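Local coordinates for EXOU (Pseudomonas aeruginosa, PDB 4AKX), which is a cytotoxin of the type III secretion system, probably acting as a patatin-like phospholipase, and forms a complex with its chaperone SpcU, at residues V237-L242 with P278-A283; N256-A261 with L269-A274; R488-E493 with Q519-L524; E529-L534 with S560-A565. All blocks are in the same frame, centred on the assembly; numbering follows the deposited sequence.

Interaction 1: residues V237-L242 with P278-A283; sequences VTFGDL and PDLEVA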
loop_
_atom_site.group_PDB
_atom_site.type_symbol
_atom_site.label_atom_id
_atom_site.label_comp_id
_atom_site.label_asym_id
_atom_site.label_seq_id
_atom_site.Cartn_x
_atom_site.Cartn_y
_atom_site.Cartn_z
ATOM N N VAL B 237 41.425 -35.747 -17.764
ATOM C CA VAL B 237 40.858 -35.952 -16.438
ATOM C C VAL B 237 39.394 -35.502 -16.379
ATOM O O VAL B 237 39.036 -34.430 -16.864
ATOM C CB VAL B 237 41.703 -35.306 -15.312
ATOM C CG1 VAL B 237 43.185 -35.335 -15.685
ATOM C CG2 VAL B 237 41.237 -33.879 -15.019
ATOM N N THR B 238 38.552 -36.372 -15.839
ATOM C CA THR B 238 37.144 -36.085 -15.658
ATOM C C THR B 238 36.927 -35.468 -14.271
ATOM O O THR B 238 37.884 -35.272 -13.518
ATOM C CB THR B 238 36.282 -37.369 -15.840
ATOM O OG1 THR B 238 36.669 -38.384 -14.895
ATOM C CG2 THR B 238 36.418 -37.905 -17.258
ATOM N N PHE B 239 35.685 -35.133 -13.941
ATOM C CA PHE B 239 35.358 -34.822 -12.560
ATOM C C PHE B 239 35.306 -36.126 -11.753
ATOM O O PHE B 239 35.900 -36.229 -10.665
ATOM C CB PHE B 239 34.035 -34.060 -12.460
ATOM C CG PHE B 239 34.033 -32.732 -13.179
ATOM C CD1 PHE B 239 34.472 -31.570 -12.545
ATOM C CD2 PHE B 239 33.531 -32.634 -14.471
ATOM C CE1 PHE B 239 34.447 -30.350 -13.198
ATOM C CE2 PHE B 239 33.496 -31.418 -15.126
ATOM C CZ PHE B 239 33.971 -30.277 -14.494
ATOM N N GLY B 240 34.634 -37.130 -12.322
ATOM C CA GLY B 240 34.433 -38.418 -11.658
ATOM C C GLY B 240 35.677 -38.919 -10.945
ATOM O O GLY B 240 35.601 -39.509 -9.858
ATOM N N ASP B 241 36.832 -38.667 -11.544
ATOM C CA ASP B 241 38.061 -39.214 -11.016
ATOM C C ASP B 241 38.847 -38.207 -10.180
ATOM O O ASP B 241 39.511 -38.586 -9.208
ATOM C CB ASP B 241 38.916 -39.777 -12.145
ATOM C CG ASP B 241 39.049 -38.824 -13.290
ATOM O OD1 ASP B 241 38.512 -37.696 -13.176
ATOM O OD2 ASP B 241 39.683 -39.202 -14.301
ATOM N N LEU B 242 38.773 -36.930 -10.553
ATOM C CA LEU B 242 39.292 -35.882 -9.692
ATOM C C LEU B 242 38.720 -36.113 -8.313
ATOM O O LEU B 242 39.447 -36.177 -7.323
ATOM C CB LEU B 242 38.917 -34.496 -10.219
ATOM C CG LEU B 242 40.023 -33.873 -11.071
ATOM C CD1 LEU B 242 39.809 -32.385 -11.314
ATOM C CD2 LEU B 242 41.363 -34.116 -10.387
ATOM N N PRO B 278 29.793 -36.268 -14.624
ATOM C CA PRO B 278 30.852 -36.971 -13.919
ATOM C C PRO B 278 31.979 -37.395 -14.838
ATOM O O PRO B 278 33.141 -37.391 -14.435
ATOM C CB PRO B 278 30.145 -38.209 -13.379
ATOM C CG PRO B 278 29.070 -38.482 -14.364
ATOM C CD PRO B 278 28.754 -37.197 -15.096
ATOM N N ASP B 279 31.629 -37.759 -16.066
ATOM C CA ASP B 279 32.579 -38.386 -16.970
ATOM C C ASP B 279 32.994 -37.430 -18.076
ATOM O O ASP B 279 33.927 -37.712 -18.835
ATOM C CB ASP B 279 31.999 -39.675 -17.554
ATOM C CG ASP B 279 31.495 -40.637 -16.479
ATOM O OD1 ASP B 279 32.105 -40.714 -15.377
ATOM O OD2 ASP B 279 30.474 -41.316 -16.741
ATOM N N LEU B 280 32.303 -36.296 -18.164
ATOM C CA LEU B 280 32.763 -35.201 -18.999
ATOM C C LEU B 280 34.134 -34.750 -18.516
ATOM O O LEU B 280 34.439 -34.824 -17.328
ATOM C CB LEU B 280 31.780 -34.036 -18.951
ATOM C CG LEU B 280 32.355 -32.663 -19.298
ATOM C CD1 LEU B 280 32.248 -32.396 -20.791
ATOM C CD2 LEU B 280 31.656 -31.580 -18.495
ATOM N N GLU B 281 34.956 -34.296 -19.448
ATOM C CA GLU B 281 36.325 -33.922 -19.147
ATOM C C GLU B 281 36.457 -32.497 -18.612
ATOM O O GLU B 281 35.947 -31.550 -19.195
ATOM C CB GLU B 281 37.179 -34.063 -20.399
ATOM C CG GLU B 281 37.837 -35.415 -20.589
ATOM C CD GLU B 281 38.657 -35.453 -21.863
ATOM O OE1 GLU B 281 39.201 -34.394 -22.259
ATOM O OE2 GLU B 281 38.747 -36.527 -22.482
ATOM N N VAL B 282 37.232 -32.368 -17.546
ATOM C CA VAL B 282 37.533 -31.086 -16.900
ATOM C C VAL B 282 38.007 -30.023 -17.861
ATOM O O VAL B 282 37.700 -28.860 -17.705
ATOM C CB VAL B 282 38.596 -31.262 -15.788
ATOM C CG1 VAL B 282 39.296 -29.945 -15.489
ATOM C CG2 VAL B 282 37.948 -31.845 -14.532
ATOM N N ALA B 283 38.788 -30.429 -18.840
ATOM C CA ALA B 283 39.306 -29.497 -19.838
ATOM C C ALA B 283 38.175 -28.896 -20.668
ATOM O O ALA B 283 38.145 -27.686 -20.903
ATOM C CB ALA B 283 40.334 -30.186 -20.737
#
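Phe239 carries CG anti to its own carbonyl carbon (chi1 -61°), and Val282 holds CG1 anti to its backbone N (chi1 158°), which leaves its CG2 branch to lie over the centre of one face of the phenyl ring. This is a CH-pi contact: CG2 of Val282 stands 4.0 Å from the centroid of the Phe239 ring, 12° off the normal. Leu280 comes to the same ring at its edge and in its plane, the two side chains running alongside each other, with Leu280 CD2 3.8 Å from Phe239 CE2. The Val282 CG2 methyl also meets Leu242 CD1 at 3.8 Å, while Val237 CG2 reaches Val282 CB at 3.8 Å. Leu255 of strand 254-263 borders both Phe239 and Val282, and Val237 rests on helix 195-214.

Two backbone bonds run in opposite senses across the contact. Val282 N donates to Val237 O at 2.8 Å, and Gly240 N donates to Pro278 O at 2.6 Å, in the carbonyl plane and on a lone pair. Beside them Thr238 OG1 gives its proton to Asp241 OD1 from above the carboxylate plane. Each helix, 239-246 and 282-288, thus has an early N-H satisfied by a carbonyl of the other segment. The exchange ties together two helix starts of the patatin-like phospholipase region, and the positive ends of the helix dipoles may polarise both acceptor carbonyls.

Interaction 2: residues N256-A261 with L269-A274; sequences NITGTA and LVVFNA
Strands 256-261 and 269-273 run antiparallel at 155°, their axes 4.9 Å apart, as the two arms of a beta hairpin at the edge of the mixed sheet of the patatin-like fold. Ile257 and Phe272 form a hydrogen-bonded pair, Ile257 N reaching Phe272 O at 2.9 Å and Phe272 N returning to Ile257 O at 3.0 Å. Gly259 and Val270 repeat the exchange with more bent bonds. One face carries Ile257, Val270 and Phe272. Helix 282-288 covers it, with Ala286 against Ile257 and Ala285 against Phe272. The other face holds Asn256, Thr258, Val271 and Asn273; there the side chains of Thr258 and Val271 lie side by side, Thr258 CG2 to Val271 CG2 at 3.4 Å. On its far side strand 254-263 pairs with strand 110-114, and Thr258 lies near a Gly-x-Ser-x-Gly sequence around Ser115, consistent with the nucleophile elbow of patatin-like lipases. The carboxamide oxygen of Asn273 is taken up by His276 ND1 and Ser275 OG. Asn273 ND2 reaches across to Asn256 OD1, a weak hydrogen bond of 3.5 Å, with the two amide planes 63° apart.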
loop_
_atom_site.group_PDB
_atom_site.type_symbol
_atom_site.label_atom_id
_atom_site.label_comp_id
_atom_site.label_asym_id
_atom_site.label_seq_id
_atom_site.Cartn_x
_atom_site.Cartn_y
_atom_site.Cartn_z
ATOM N N ASN B 256 34.332 -27.724 -9.245
ATOM C CA ASN B 256 33.023 -27.228 -9.602
ATOM C C ASN B 256 33.259 -26.020 -10.470
ATOM O O ASN B 256 33.844 -25.027 -10.019
ATOM C CB ASN B 256 32.215 -26.800 -8.360
ATOM C CG ASN B 256 32.073 -27.913 -7.313
ATOM O OD1 ASN B 256 31.010 -28.555 -7.199
ATOM N ND2 ASN B 256 33.125 -28.109 -6.501
ATOM N N ILE B 257 32.825 -26.098 -11.724
ATOM C CA ILE B 257 32.890 -24.941 -12.596
ATOM C C ILE B 257 31.492 -24.481 -12.930
ATOM O O ILE B 257 30.709 -25.226 -13.527
ATOM C CB ILE B 257 33.662 -25.227 -13.896
ATOM C CG1 ILE B 257 35.045 -25.789 -13.592
ATOM C CG2 ILE B 257 33.816 -23.953 -14.713
ATOM C CD1 ILE B 257 35.855 -26.075 -14.833
ATOM N N THR B 258 31.173 -23.261 -12.516
ATOM C CA THR B 258 29.855 -22.687 -12.793
ATOM C C THR B 258 29.980 -21.708 -13.956
ATOM O O THR B 258 31.089 -21.243 -14.257
ATOM C CB THR B 258 29.169 -22.034 -11.531
ATOM O OG1 THR B 258 30.041 -21.090 -10.898
ATOM C CG2 THR B 258 28.786 -23.088 -10.499
ATOM N N GLY B 259 28.859 -21.447 -14.635
ATOM C CA GLY B 259 28.818 -20.512 -15.757
ATOM C C GLY B 259 27.389 -20.124 -16.067
ATOM O O GLY B 259 26.471 -20.884 -15.789
ATOM N N THR B 260 27.193 -18.948 -16.656
ATOM C CA THR B 260 25.849 -18.416 -16.882
ATOM C C THR B 260 25.597 -18.085 -18.356
ATOM O O THR B 260 26.071 -17.063 -18.847
ATOM C CB THR B 260 25.615 -17.142 -16.044
ATOM O OG1 THR B 260 24.421 -16.484 -16.489
ATOM C CG2 THR B 260 26.803 -16.182 -16.178
ATOM N N ALA B 261 24.842 -18.928 -19.058
ATOM C CA ALA B 261 24.631 -18.725 -20.500
ATOM C C ALA B 261 23.333 -18.009 -20.767
ATOM O O ALA B 261 22.289 -18.429 -20.278
ATOM C CB ALA B 261 24.663 -20.051 -21.253
ATOM N N LEU B 269 21.654 -20.753 -15.373
ATOM C CA LEU B 269 22.753 -21.370 -14.642
ATOM C C LEU B 269 23.112 -22.709 -15.254
ATOM O O LEU B 269 22.225 -23.474 -15.660
ATOM C CB LEU B 269 22.390 -21.560 -13.185
ATOM C CG LEU B 269 22.285 -20.253 -12.431
ATOM C CD1 LEU B 269 21.407 -20.438 -11.209
ATOM C CD2 LEU B 269 23.671 -19.747 -12.065
ATOM N N VAL B 270 24.416 -22.977 -15.332
ATOM C CA VAL B 270 24.947 -24.251 -15.843
ATOM C C VAL B 270 26.096 -24.751 -14.954
ATOM O O VAL B 270 27.052 -24.012 -14.665
ATOM C CB VAL B 270 25.412 -24.160 -17.339
ATOM C CG1 VAL B 270 24.272 -23.684 -18.243
ATOM C CG2 VAL B 270 26.606 -23.221 -17.500
ATOM N N VAL B 271 25.997 -25.997 -14.507
ATOM C CA VAL B 271 27.014 -26.538 -13.606
ATOM C C VAL B 271 27.724 -27.761 -14.169
ATOM O O VAL B 271 27.096 -28.691 -14.710
ATOM C CB VAL B 271 26.479 -26.797 -12.164
ATOM C CG1 VAL B 271 27.308 -27.858 -11.445
ATOM C CG2 VAL B 271 26.490 -25.509 -11.366
ATOM N N PHE B 272 29.049 -27.716 -14.057
ATOM C CA PHE B 272 29.897 -28.865 -14.266
ATOM C C PHE B 272 30.512 -29.257 -12.943
ATOM O O PHE B 272 31.291 -28.492 -12.345
ATOM C CB PHE B 272 30.978 -28.532 -15.276
ATOM C CG PHE B 272 30.445 -27.969 -16.554
ATOM C CD1 PHE B 272 29.647 -28.752 -17.388
ATOM C CD2 PHE B 272 30.718 -26.653 -16.926
ATOM C CE1 PHE B 272 29.138 -28.232 -18.568
ATOM C CE2 PHE B 272 30.221 -26.137 -18.106
ATOM C CZ PHE B 272 29.423 -26.922 -18.922
ATOM N N ASN B 273 30.104 -30.422 -12.456
ATOM C CA ASN B 273 30.731 -31.020 -11.294
ATOM C C ASN B 273 30.627 -32.539 -11.282
ATOM O O ASN B 273 30.008 -33.141 -12.167
ATOM C CB ASN B 273 30.217 -30.389 -9.970
ATOM C CG ASN B 273 28.806 -30.853 -9.575
ATOM O OD1 ASN B 273 28.104 -31.520 -10.337
ATOM N ND2 ASN B 273 28.393 -30.480 -8.374
ATOM N N ALA B 274 31.236 -33.137 -10.258
ATOM C CA ALA B 274 31.322 -34.583 -10.084
ATOM C C ALA B 274 29.975 -35.264 -10.164
ATOM O O ALA B 274 29.900 -36.423 -10.556
ATOM C CB ALA B 274 31.988 -34.913 -8.752
#

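Interaction 3: residues R488-E493 with Q519-L524; sequences RDAFTE and QRLDAL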
loop_
_atom_site.group_PDB
_atom_site.type_symbol
_atom_site.label_atom_id
_atom_site.label_comp_id
_atom_site.label_asym_id
_atom_site.label_seq_id
_atom_site.Cartn_x
_atom_site.Cartn_y
_atom_site.Cartn_z
ATOM N N ARG B 488 25.223 -44.089 18.911
ATOM C CA ARG B 488 26.107 -44.691 17.916
ATOM C C ARG B 488 26.020 -46.223 17.909
ATOM O O ARG B 488 26.164 -46.858 16.860
ATOM C CB ARG B 488 27.541 -44.209 18.044
ATOM C CG ARG B 488 27.698 -42.726 17.803
ATOM C CD ARG B 488 27.482 -42.364 16.353
ATOM N NE ARG B 488 27.466 -40.922 16.233
ATOM C CZ ARG B 488 26.724 -40.257 15.362
ATOM N NH1 ARG B 488 25.973 -40.930 14.488
ATOM N NH2 ARG B 488 26.749 -38.925 15.358
ATOM N N ASP B 489 25.705 -46.807 19.057
ATOM C CA ASP B 489 25.538 -48.242 19.144
ATOM C C ASP B 489 24.285 -48.696 18.438
ATOM O O ASP B 489 24.317 -49.642 17.648
ATOM C CB ASP B 489 25.485 -48.681 20.598
ATOM C CG ASP B 489 26.857 -48.834 21.207
ATOM O OD1 ASP B 489 27.842 -48.754 20.457
ATOM O OD2 ASP B 489 26.962 -49.015 22.438
ATOM N N ALA B 490 23.174 -48.021 18.744
ATOM C CA ALA B 490 21.857 -48.358 18.201
ATOM C C ALA B 490 21.796 -48.196 16.708
ATOM O O ALA B 490 21.060 -48.909 16.048
ATOM C CB ALA B 490 20.804 -47.502 18.825
ATOM N N PHE B 491 22.579 -47.258 16.182
ATOM C CA PHE B 491 22.625 -46.997 14.771
ATOM C C PHE B 491 23.390 -48.065 14.021
ATOM O O PHE B 491 23.055 -48.377 12.874
ATOM C CB PHE B 491 23.292 -45.691 14.541
ATOM C CG PHE B 491 22.391 -44.519 14.697
ATOM C CD1 PHE B 491 21.124 -44.518 14.138
ATOM C CD2 PHE B 491 22.847 -43.374 15.303
ATOM C CE1 PHE B 491 20.324 -43.389 14.209
ATOM C CE2 PHE B 491 22.063 -42.243 15.363
ATOM C CZ PHE B 491 20.796 -42.253 14.842
ATOM N N THR B 492 24.426 -48.619 14.638
ATOM C CA THR B 492 25.076 -49.786 14.038
ATOM C C THR B 492 24.143 -50.990 14.095
ATOM O O THR B 492 24.047 -51.788 13.134
ATOM C CB THR B 492 26.375 -50.129 14.781
ATOM O OG1 THR B 492 27.298 -49.048 14.626
ATOM C CG2 THR B 492 26.988 -51.422 14.258
ATOM N N GLU B 493 23.478 -51.127 15.247
ATOM C CA GLU B 493 22.659 -52.304 15.548
ATOM C C GLU B 493 21.527 -52.368 14.505
ATOM O O GLU B 493 21.243 -53.419 13.922
ATOM C CB GLU B 493 22.142 -52.211 16.989
ATOM C CG GLU B 493 21.169 -53.298 17.414
ATOM C CD GLU B 493 20.582 -53.068 18.824
ATOM O OE1 GLU B 493 21.127 -52.221 19.587
ATOM O OE2 GLU B 493 19.560 -53.728 19.174
ATOM N N GLN B 519 13.380 -49.430 18.718
ATOM C CA GLN B 519 13.012 -49.300 20.134
ATOM C C GLN B 519 14.105 -48.697 20.996
ATOM O O GLN B 519 13.826 -48.029 21.981
ATOM C CB GLN B 519 12.562 -50.628 20.698
ATOM C CG GLN B 519 11.238 -51.008 20.091
ATOM C CD GLN B 519 10.744 -52.355 20.511
ATOM O OE1 GLN B 519 11.436 -53.099 21.183
ATOM N NE2 GLN B 519 9.523 -52.670 20.125
ATOM N N ARG B 520 15.352 -48.947 20.628
ATOM C CA ARG B 520 16.442 -48.506 21.447
ATOM C C ARG B 520 16.670 -47.048 21.196
ATOM O O ARG B 520 17.025 -46.293 22.108
ATOM C CB ARG B 520 17.699 -49.312 21.158
ATOM C CG ARG B 520 17.832 -50.511 22.058
ATOM C CD ARG B 520 19.159 -51.214 21.866
ATOM N NE ARG B 520 19.063 -52.598 22.321
ATOM C CZ ARG B 520 18.966 -52.954 23.595
ATOM N NH1 ARG B 520 18.954 -52.031 24.549
ATOM N NH2 ARG B 520 18.873 -54.236 23.914
ATOM N N LEU B 521 16.441 -46.653 19.949
ATOM C CA LEU B 521 16.536 -45.263 19.547
ATOM C C LEU B 521 15.378 -44.497 20.129
ATOM O O LEU B 521 15.588 -43.418 20.680
ATOM C CB LEU B 521 16.500 -45.128 18.037
ATOM C CG LEU B 521 17.717 -45.634 17.292
ATOM C CD1 LEU B 521 17.505 -45.421 15.798
ATOM C CD2 LEU B 521 18.909 -44.854 17.800
ATOM N N ASP B 522 14.162 -45.046 20.029
ATOM C CA ASP B 522 13.012 -44.358 20.594
ATOM C C ASP B 522 13.236 -44.046 22.060
ATOM O O ASP B 522 12.800 -43.031 22.541
ATOM C CB ASP B 522 11.739 -45.161 20.428
ATOM C CG ASP B 522 11.333 -45.347 18.945
ATOM O OD1 ASP B 522 11.383 -44.368 18.155
ATOM O OD2 ASP B 522 10.938 -46.483 18.570
ATOM N N ALA B 523 13.982 -44.882 22.761
ATOM C CA ALA B 523 14.170 -44.675 24.190
ATOM C C ALA B 523 15.088 -43.503 24.469
ATOM O O ALA B 523 14.933 -42.819 25.455
ATOM C CB ALA B 523 14.683 -45.939 24.867
ATOM N N LEU B 524 16.050 -43.279 23.595
ATOM C CA LEU B 524 16.959 -42.146 23.745
ATOM C C LEU B 524 16.299 -40.761 23.480
ATOM O O LEU B 524 16.810 -39.737 23.909
ATOM C CB LEU B 524 18.209 -42.346 22.870
ATOM C CG LEU B 524 18.996 -43.567 23.328
ATOM C CD1 LEU B 524 19.621 -44.399 22.231
ATOM C CD2 LEU B 524 20.052 -43.195 24.342
#
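Asp522 OD1 is the best-held polar atom of these segments, gripped by two hydrogen bonds, one with Ser560 OG and one with Val562 N at the start of helix 561-591. The polar link between 488-493 and 519-524 themselves is slacker. Arg520 NE makes a single weak bond to Glu493 OE2 at 3.4 Å, part of a salt bridge, with the oxygen at the guanidinium edge and near its plane. Carboxylate and guanidinium planes stand 49° apart. Both chains are extended and cross at about a right angle, so that Glu493 OE1 comes beside Arg520 CD, 3.2 Å away.

Helical segments 488-493 and 519-524 pack antiparallel, with their axes 9.4 Å apart and 156° between their directions, as neighbours in the middle helical domain of the toxin. Leu521, its CG anti to the carbonyl carbon (chi1 -70°), turns both methyls toward Phe491. Leu521 CD2 touches Ala490 CB at 3.4 Å and also lies over one face of the Phe491 ring, offset toward the rim, while Leu521 CD1 meets Phe491 CE1 at 3.8 Å. Phe491 packs further on Leu534 and Glu537 of helix 528-537. The contact therefore pairs a buried apolar centre with a weakly bonded ion pair beside it, on the more exposed side; because Arg520 is exposed, solvent probably screens the charges, and Leu521 buries the largest area of any residue here.

Interaction 4: residues E529-L534 with S560-A565; sequences ERLAWL and SPVLAA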
loop_
_atom_site.group_PDB
_atom_site.type_symbol
_atom_site.label_atom_id
_atom_site.label_comp_id
_atom_site.label_asym_id
_atom_site.label_seq_id
_atom_site.Cartn_x
_atom_site.Cartn_y
_atom_site.Cartn_z
ATOM N N GLU B 529 14.522 -31.992 21.553
ATOM C CA GLU B 529 15.808 -31.663 20.958
ATOM C C GLU B 529 16.538 -32.880 20.449
ATOM O O GLU B 529 17.155 -32.827 19.381
ATOM C CB GLU B 529 16.682 -30.924 21.955
ATOM C CG GLU B 529 16.352 -29.442 22.030
ATOM C CD GLU B 529 15.072 -29.088 22.808
ATOM O OE1 GLU B 529 14.644 -29.856 23.710
ATOM O OE2 GLU B 529 14.514 -27.997 22.530
ATOM N N ARG B 530 16.462 -33.977 21.207
ATOM C CA ARG B 530 17.199 -35.200 20.894
ATOM C C ARG B 530 16.534 -36.037 19.812
ATOM O O ARG B 530 17.208 -36.717 19.052
ATOM C CB ARG B 530 17.318 -36.060 22.136
ATOM C CG ARG B 530 18.290 -35.535 23.162
ATOM C CD ARG B 530 18.364 -36.452 24.362
ATOM N NE ARG B 530 19.409 -36.014 25.263
ATOM C CZ ARG B 530 19.882 -36.744 26.258
ATOM N NH1 ARG B 530 19.371 -37.965 26.503
ATOM N NH2 ARG B 530 20.856 -36.253 27.013
ATOM N N LEU B 531 15.204 -36.072 19.831
ATOM C CA LEU B 531 14.412 -36.634 18.743
ATOM C C LEU B 531 14.755 -35.954 17.416
ATOM O O LEU B 531 14.888 -36.620 16.408
ATOM C CB LEU B 531 12.920 -36.431 19.039
ATOM C CG LEU B 531 11.888 -37.031 18.093
ATOM C CD1 LEU B 531 12.099 -38.535 17.914
ATOM C CD2 LEU B 531 10.519 -36.780 18.629
ATOM N N ALA B 532 14.856 -34.616 17.406
ATOM C CA ALA B 532 15.267 -33.929 16.209
ATOM C C ALA B 532 16.669 -34.428 15.780
ATOM O O ALA B 532 16.900 -34.697 14.601
ATOM C CB ALA B 532 15.259 -32.458 16.449
ATOM N N TRP B 533 17.565 -34.629 16.743
ATOM C CA TRP B 533 18.947 -34.974 16.421
ATOM C C TRP B 533 18.979 -36.371 15.847
ATOM O O TRP B 533 19.636 -36.644 14.807
ATOM C CB TRP B 533 19.846 -34.820 17.668
ATOM C CG TRP B 533 21.324 -35.141 17.454
ATOM C CD1 TRP B 533 22.342 -34.265 17.124
ATOM C CD2 TRP B 533 21.990 -36.458 17.575
ATOM N NE1 TRP B 533 23.554 -34.933 17.010
ATOM C CE2 TRP B 533 23.402 -36.239 17.262
ATOM C CE3 TRP B 533 21.560 -37.740 17.857
ATOM C CZ2 TRP B 533 24.324 -37.262 17.289
ATOM C CZ3 TRP B 533 22.508 -38.776 17.896
ATOM C CH2 TRP B 533 23.847 -38.544 17.602
ATOM N N LEU B 534 18.201 -37.249 16.474
ATOM C CA LEU B 534 18.140 -38.634 16.056
ATOM C C LEU B 534 17.522 -38.803 14.676
ATOM O O LEU B 534 18.051 -39.552 13.851
ATOM C CB LEU B 534 17.455 -39.517 17.094
ATOM C CG LEU B 534 18.189 -39.791 18.442
ATOM C CD1 LEU B 534 17.199 -40.361 19.456
ATOM C CD2 LEU B 534 19.381 -40.741 18.302
ATOM N N SER B 560 7.345 -46.642 15.606
ATOM C CA SER B 560 8.446 -45.888 16.184
ATOM C C SER B 560 8.389 -44.374 15.927
ATOM O O SER B 560 8.492 -43.941 14.794
ATOM C CB SER B 560 9.760 -46.407 15.636
ATOM O OG SER B 560 10.750 -45.453 15.892
ATOM N N PRO B 561 8.321 -43.561 16.998
ATOM C CA PRO B 561 8.510 -42.106 16.926
ATOM C C PRO B 561 9.746 -41.624 16.167
ATOM O O PRO B 561 9.684 -40.550 15.560
ATOM C CB PRO B 561 8.645 -41.684 18.405
ATOM C CG PRO B 561 8.689 -42.933 19.188
ATOM C CD PRO B 561 8.003 -43.979 18.371
ATOM N N VAL B 562 10.872 -42.347 16.248
ATOM C CA VAL B 562 12.125 -41.799 15.710
ATOM C C VAL B 562 12.054 -41.937 14.218
ATOM O O VAL B 562 12.283 -40.988 13.454
ATOM C CB VAL B 562 13.357 -42.523 16.228
ATOM C CG1 VAL B 562 14.515 -42.334 15.259
ATOM C CG2 VAL B 562 13.731 -41.971 17.582
ATOM N N LEU B 563 11.635 -43.116 13.815
ATOM C CA LEU B 563 11.362 -43.368 12.454
ATOM C C LEU B 563 10.287 -42.423 11.912
ATOM O O LEU B 563 10.402 -41.954 10.799
ATOM C CB LEU B 563 10.934 -44.807 12.290
ATOM C CG LEU B 563 11.003 -45.298 10.841
ATOM C CD1 LEU B 563 12.370 -45.033 10.157
ATOM C CD2 LEU B 563 10.593 -46.778 10.797
ATOM N N ALA B 564 9.236 -42.157 12.683
ATOM C CA ALA B 564 8.240 -41.193 12.246
ATOM C C ALA B 564 8.854 -39.814 12.038
ATOM O O ALA B 564 8.645 -39.203 11.008
ATOM C CB ALA B 564 7.094 -41.118 13.193
ATOM N N ALA B 565 9.670 -39.351 12.962
ATOM C CA ALA B 565 10.404 -38.107 12.717
ATOM C C ALA B 565 11.263 -38.148 11.432
ATOM O O ALA B 565 11.116 -37.303 10.545
ATOM C CB ALA B 565 11.274 -37.771 13.908
#
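The indole of Trp533 has CG of its own neighbour Leu534 at its edge, in plane, and its ring meets that of Phe483 with the planes at about 65°. With CG anti to the backbone N (chi1 -179°), the ring is lodged among Leu459, Arg484 and Ala487 and takes no part in the contact with 560-565, which falls to aliphatic groups.

Leu531 makes three of the four residue contacts. Its CG is also anti to the backbone N (chi1 -175°), and the single methyl CD1 does the touching: Leu531 CD1 lies 3.8 Å from Val562 CG2, 3.9 Å from Pro561 O and 4.2 Å from Ala565 CB. The side chains of Leu531 and Val562 run antiparallel, passing alongside each other. Val562 CG2 is approached from a second side by Leu534 CD1, at 4.3 Å. The axes of helical segments 529-534 and 561-565 come within 9.1 Å of each other. Ser560 is the N-cap of helix 561-591, its OG accepting from Leu563 N at 3.2 Å. Two helices of the middle helical domain are thus joined by aliphatic contacts, with one methyl also resting on the Pro561 carbonyl, and by no polar bond between the two segments, while the polar start of the second helix is capped by its own Ser560.

In the fold
Along the chain the contacts form two groups. Interaction 2, the hairpin, is nested within the loop closed by interaction 1, their centres 13 Å apart: Phe239 and Leu280 pack on Phe272, so that the starts of helices 239-246 and 282-288 lie over the face of the outermost strands that carries Phe272. Interactions 3 and 4 follow in series in the middle helical domain, centres 11 Å apart, and meet where Asp522 reaches the start of helix 561-591 and Arg488 lies on Trp533. Nearest atoms of the two groups are at least about 25 Å apart, interaction 2 lying across the chain's centre from both helical contacts. Each pair thus belongs to a different region of the chain.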